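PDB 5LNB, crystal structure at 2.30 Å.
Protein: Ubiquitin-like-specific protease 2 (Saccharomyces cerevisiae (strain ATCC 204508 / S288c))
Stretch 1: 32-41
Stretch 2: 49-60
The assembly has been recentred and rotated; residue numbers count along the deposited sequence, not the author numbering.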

# COMPACT_ATOMS: atom_id res chain seq x y z
N SER A 32 13.87 0.27 9.40
CA SER A 32 13.44 0.04 10.77
C SER A 32 12.17 0.83 11.04
O SER A 32 12.05 1.99 10.66
CB SER A 32 14.55 0.45 11.75
OG SER A 32 14.20 0.14 13.08
N TYR A 33 11.21 0.18 11.70
CA TYR A 33 9.92 0.80 12.03
C TYR A 33 9.67 0.69 13.52
O TYR A 33 9.91 -0.35 14.13
CB TYR A 33 8.76 0.13 11.27
CG TYR A 33 8.76 0.34 9.77
CD1 TYR A 33 9.79 -0.17 8.98
CD2 TYR A 33 7.74 1.03 9.14
CE1 TYR A 33 9.80 0.02 7.59
CE2 TYR A 33 7.72 1.22 7.77
CZ TYR A 33 8.75 0.71 7.00
OH TYR A 33 8.73 0.90 5.63
N THR A 34 9.18 1.78 14.11
CA THR A 34 8.77 1.80 15.51
C THR A 34 7.26 1.93 15.58
O THR A 34 6.68 2.84 14.97
CB THR A 34 9.44 2.94 16.27
OG1 THR A 34 10.85 2.67 16.40
CG2 THR A 34 8.83 3.09 17.65
N ILE A 35 6.62 1.02 16.31
CA ILE A 35 5.18 1.03 16.49
C ILE A 35 4.91 1.26 17.97
O ILE A 35 5.23 0.40 18.80
CB ILE A 35 4.53 -0.27 16.01
CG1 ILE A 35 4.77 -0.47 14.51
CG2 ILE A 35 3.05 -0.29 16.39
CD1 ILE A 35 4.29 0.68 13.67
N THR A 36 4.32 2.40 18.30
CA THR A 36 4.02 2.73 19.69
C THR A 36 2.60 2.31 20.05
O THR A 36 1.80 1.93 19.19
CB THR A 36 4.20 4.23 19.96
OG1 THR A 36 3.16 4.96 19.29
CG2 THR A 36 5.57 4.73 19.50
N ASN A 37 2.30 2.39 21.35
CA ASN A 37 0.94 2.09 21.80
C ASN A 37 -0.06 3.05 21.17
O ASN A 37 -1.17 2.64 20.81
CB ASN A 37 0.85 2.15 23.32
CG ASN A 37 -0.54 1.81 23.83
OD1 ASN A 37 -0.99 0.68 23.69
ND2 ASN A 37 -1.23 2.79 24.41
N GLN A 38 0.32 4.32 21.02
CA GLN A 38 -0.55 5.29 20.37
C GLN A 38 -0.95 4.82 18.96
O GLN A 38 -2.06 5.10 18.51
CB GLN A 38 0.14 6.65 20.32
CG GLN A 38 -0.79 7.85 20.42
CD GLN A 38 -1.54 7.94 21.75
OE1 GLN A 38 -2.59 8.58 21.84
NE2 GLN A 38 -0.99 7.32 22.80
N ASP A 39 -0.05 4.11 18.26
CA ASP A 39 -0.38 3.57 16.94
C ASP A 39 -1.19 2.28 17.05
O ASP A 39 -2.20 2.10 16.37
CB ASP A 39 0.91 3.30 16.14
CG ASP A 39 1.83 4.50 16.07
OD1 ASP A 39 1.33 5.63 15.85
OD2 ASP A 39 3.06 4.33 16.24
N PHE A 40 -0.73 1.38 17.92
CA PHE A 40 -1.36 0.07 18.08
C PHE A 40 -2.83 0.19 18.48
O PHE A 40 -3.65 -0.65 18.09
CB PHE A 40 -0.54 -0.71 19.12
CG PHE A 40 -1.14 -2.03 19.52
CD1 PHE A 40 -0.98 -3.16 18.73
CD2 PHE A 40 -1.82 -2.16 20.72
CE1 PHE A 40 -1.52 -4.38 19.11
CE2 PHE A 40 -2.36 -3.37 21.11
CZ PHE A 40 -2.20 -4.48 20.30
N LYS A 41 -3.19 1.22 19.24
CA LYS A 41 -4.54 1.27 19.80
C LYS A 41 -5.61 1.56 18.76
O LYS A 41 -6.80 1.35 19.05
CB LYS A 41 -4.60 2.32 20.91
CG LYS A 41 -4.78 3.73 20.40
CD LYS A 41 -4.57 4.73 21.52
CE LYS A 41 -4.76 6.15 21.03
NZ LYS A 41 -4.46 7.13 22.10
N VAL A 49 -7.45 4.02 10.99
CA VAL A 49 -6.12 3.41 10.97
C VAL A 49 -5.10 4.49 10.63
O VAL A 49 -5.17 5.10 9.55
CB VAL A 49 -6.07 2.26 9.95
CG1 VAL A 49 -4.67 1.73 9.84
CG2 VAL A 49 -7.03 1.15 10.36
N ASN A 50 -4.15 4.74 11.53
CA ASN A 50 -3.20 5.82 11.30
C ASN A 50 -2.09 5.40 10.33
O ASN A 50 -1.97 4.24 9.94
CB ASN A 50 -2.60 6.31 12.62
CG ASN A 50 -1.89 5.21 13.39
OD1 ASN A 50 -0.96 4.58 12.89
ND2 ASN A 50 -2.35 4.96 14.61
N ASP A 51 -1.28 6.39 9.92
CA ASP A 51 -0.24 6.17 8.92
C ASP A 51 0.79 5.14 9.39
O ASP A 51 1.32 4.38 8.58
CB ASP A 51 0.47 7.48 8.59
CG ASP A 51 -0.48 8.56 8.15
OD1 ASP A 51 -1.28 8.31 7.22
OD2 ASP A 51 -0.45 9.67 8.73
N SER A 52 1.11 5.15 10.69
CA SER A 52 2.13 4.24 11.20
C SER A 52 1.72 2.80 10.99
O SER A 52 2.51 1.98 10.50
CB SER A 52 2.38 4.51 12.68
OG SER A 52 2.82 5.84 12.87
N ILE A 53 0.49 2.47 11.37
CA ILE A 53 0.01 1.10 11.23
C ILE A 53 -0.05 0.72 9.76
O ILE A 53 0.41 -0.36 9.36
CB ILE A 53 -1.37 0.95 11.90
CG1 ILE A 53 -1.25 1.12 13.43
CG2 ILE A 53 -1.97 -0.37 11.54
CD1 ILE A 53 -0.31 0.12 14.08
N LEU A 54 -0.62 1.59 8.94
CA LEU A 54 -0.80 1.23 7.53
C LEU A 54 0.54 1.11 6.82
O LEU A 54 0.77 0.14 6.08
CB LEU A 54 -1.69 2.25 6.84
CG LEU A 54 -2.09 1.76 5.45
CD1 LEU A 54 -3.55 2.00 5.25
CD2 LEU A 54 -1.23 2.46 4.38
N ASP A 55 1.45 2.07 7.02
CA ASP A 55 2.74 1.97 6.33
C ASP A 55 3.55 0.78 6.83
O ASP A 55 4.25 0.13 6.05
CB ASP A 55 3.54 3.28 6.45
CG ASP A 55 2.92 4.43 5.64
OD1 ASP A 55 2.39 4.17 4.56
OD2 ASP A 55 2.95 5.59 6.10
N PHE A 56 3.45 0.45 8.13
CA PHE A 56 4.14 -0.73 8.61
C PHE A 56 3.64 -1.99 7.91
O PHE A 56 4.43 -2.81 7.45
CB PHE A 56 3.98 -0.89 10.12
CG PHE A 56 4.53 -2.19 10.62
CD1 PHE A 56 5.89 -2.38 10.75
CD2 PHE A 56 3.68 -3.25 10.92
CE1 PHE A 56 6.40 -3.58 11.21
CE2 PHE A 56 4.20 -4.45 11.37
CZ PHE A 56 5.56 -4.61 11.51
N PHE A 57 2.32 -2.16 7.83
CA PHE A 57 1.79 -3.42 7.33
C PHE A 57 1.89 -3.55 5.81
O PHE A 57 2.08 -4.66 5.31
CB PHE A 57 0.35 -3.59 7.78
CG PHE A 57 0.22 -4.29 9.08
CD1 PHE A 57 0.70 -5.59 9.22
CD2 PHE A 57 -0.37 -3.67 10.17
CE1 PHE A 57 0.58 -6.27 10.44
CE2 PHE A 57 -0.50 -4.35 11.39
CZ PHE A 57 -0.02 -5.65 11.52
N THR A 58 1.76 -2.46 5.06
CA THR A 58 2.01 -2.58 3.62
C THR A 58 3.45 -3.03 3.39
O THR A 58 3.70 -3.95 2.59
CB THR A 58 1.74 -1.26 2.90
OG1 THR A 58 2.63 -0.24 3.38
CG2 THR A 58 0.29 -0.81 3.12
N LYS A 59 4.40 -2.43 4.10
CA LYS A 59 5.77 -2.90 4.08
C LYS A 59 5.87 -4.35 4.53
O LYS A 59 6.52 -5.17 3.88
CB LYS A 59 6.63 -2.00 4.96
CG LYS A 59 8.09 -2.37 5.02
CD LYS A 59 8.79 -1.99 3.75
CE LYS A 59 10.32 -1.99 3.93
NZ LYS A 59 11.04 -2.09 2.63
N PHE A 60 5.20 -4.68 5.64
CA PHE A 60 5.29 -6.02 6.19
C PHE A 60 4.86 -7.08 5.18
O PHE A 60 5.57 -8.06 4.94
CB PHE A 60 4.45 -6.09 7.47
CG PHE A 60 4.54 -7.41 8.18
CD1 PHE A 60 5.61 -7.69 9.02
CD2 PHE A 60 3.57 -8.38 7.99
CE1 PHE A 60 5.70 -8.91 9.67
CE2 PHE A 60 3.65 -9.60 8.64
CZ PHE A 60 4.72 -9.86 9.49

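The strand 32-35 and the short helical turn that follows it pack against helix 51-60 and its N-cap Asn-50; the two stretches together bury 468 Å². Strand and helix run in roughly opposite directions, at 141° between their N-to-C directions. Tyr-33 lies near Phe-56, and Asp-39, in the turn beyond the strand, lies near Ile-53, close to the start of the helix.

Tyr-33 contributes the largest share, with 98 Å² covered. Its CA-to-CB bond points toward the helix, and with chi1 in the m well the ring extends over the helix surface toward Lys-59. Its CB meets Phe-56 CD1 at 3.8 Å, at the edge of the phenylalanine ring, and farther out its OH comes within 3.4 Å of Lys-59 CG. The long aliphatic part of Lys-59 thus serves as a surface for the tyrosine, while the end of the lysine leads away and its NZ is hydrogen-bonded elsewhere in the structure. A tyrosine suits this partly exposed position: the ring spans from Phe-56 to Lys-59, and the phenol oxygen lies at its far end.

Asp-39 anchors the other end, with 65 Å² covered, and its contacts mix polar and apolar partners. Its carboxylate is first used within its own stretch, where OD2 accepts a hydrogen bond from Thr-36 N at 3.1 Å and so ties the residue back to the N-cap of the turn. OD1 faces the second helix and stands 3.3 Å from Ser-52 OG. The backbone also takes part: Asp-39 O accepts a weak hydrogen bond from Asn-50 ND2 at 3.4 Å, the one hydrogen bond identified between the stretches, and lies 3.2 Å from Ile-53 CG1. Asn-50 is well suited to this place because its amide has two different ends. While ND2 reaches across, OD1 caps its own helix by accepting from Ile-53 N at 3.0 Å.

Between these two anchors, the buried Ile-35 supplies an apolar link, with 57 Å² covered. Its CA-to-CB bond points sideways, but the end of the side chain comes nearer to the helix, with both chi angles in the m well. CD1 approaches Phe-56 CB at 3.9 Å, and CG2 approaches Ile-53 CD1 at 4.1 Å. The two branches thus reach Ile-53 and Phe-56, about one turn apart, and Ile-35 CD1 also lies 3.9 Å from Ser-52 O. Ile-53, also buried, has the same rotamer and likewise brings its end closer to the partner stretch, giving the middle of the contact a hydrocarbon character.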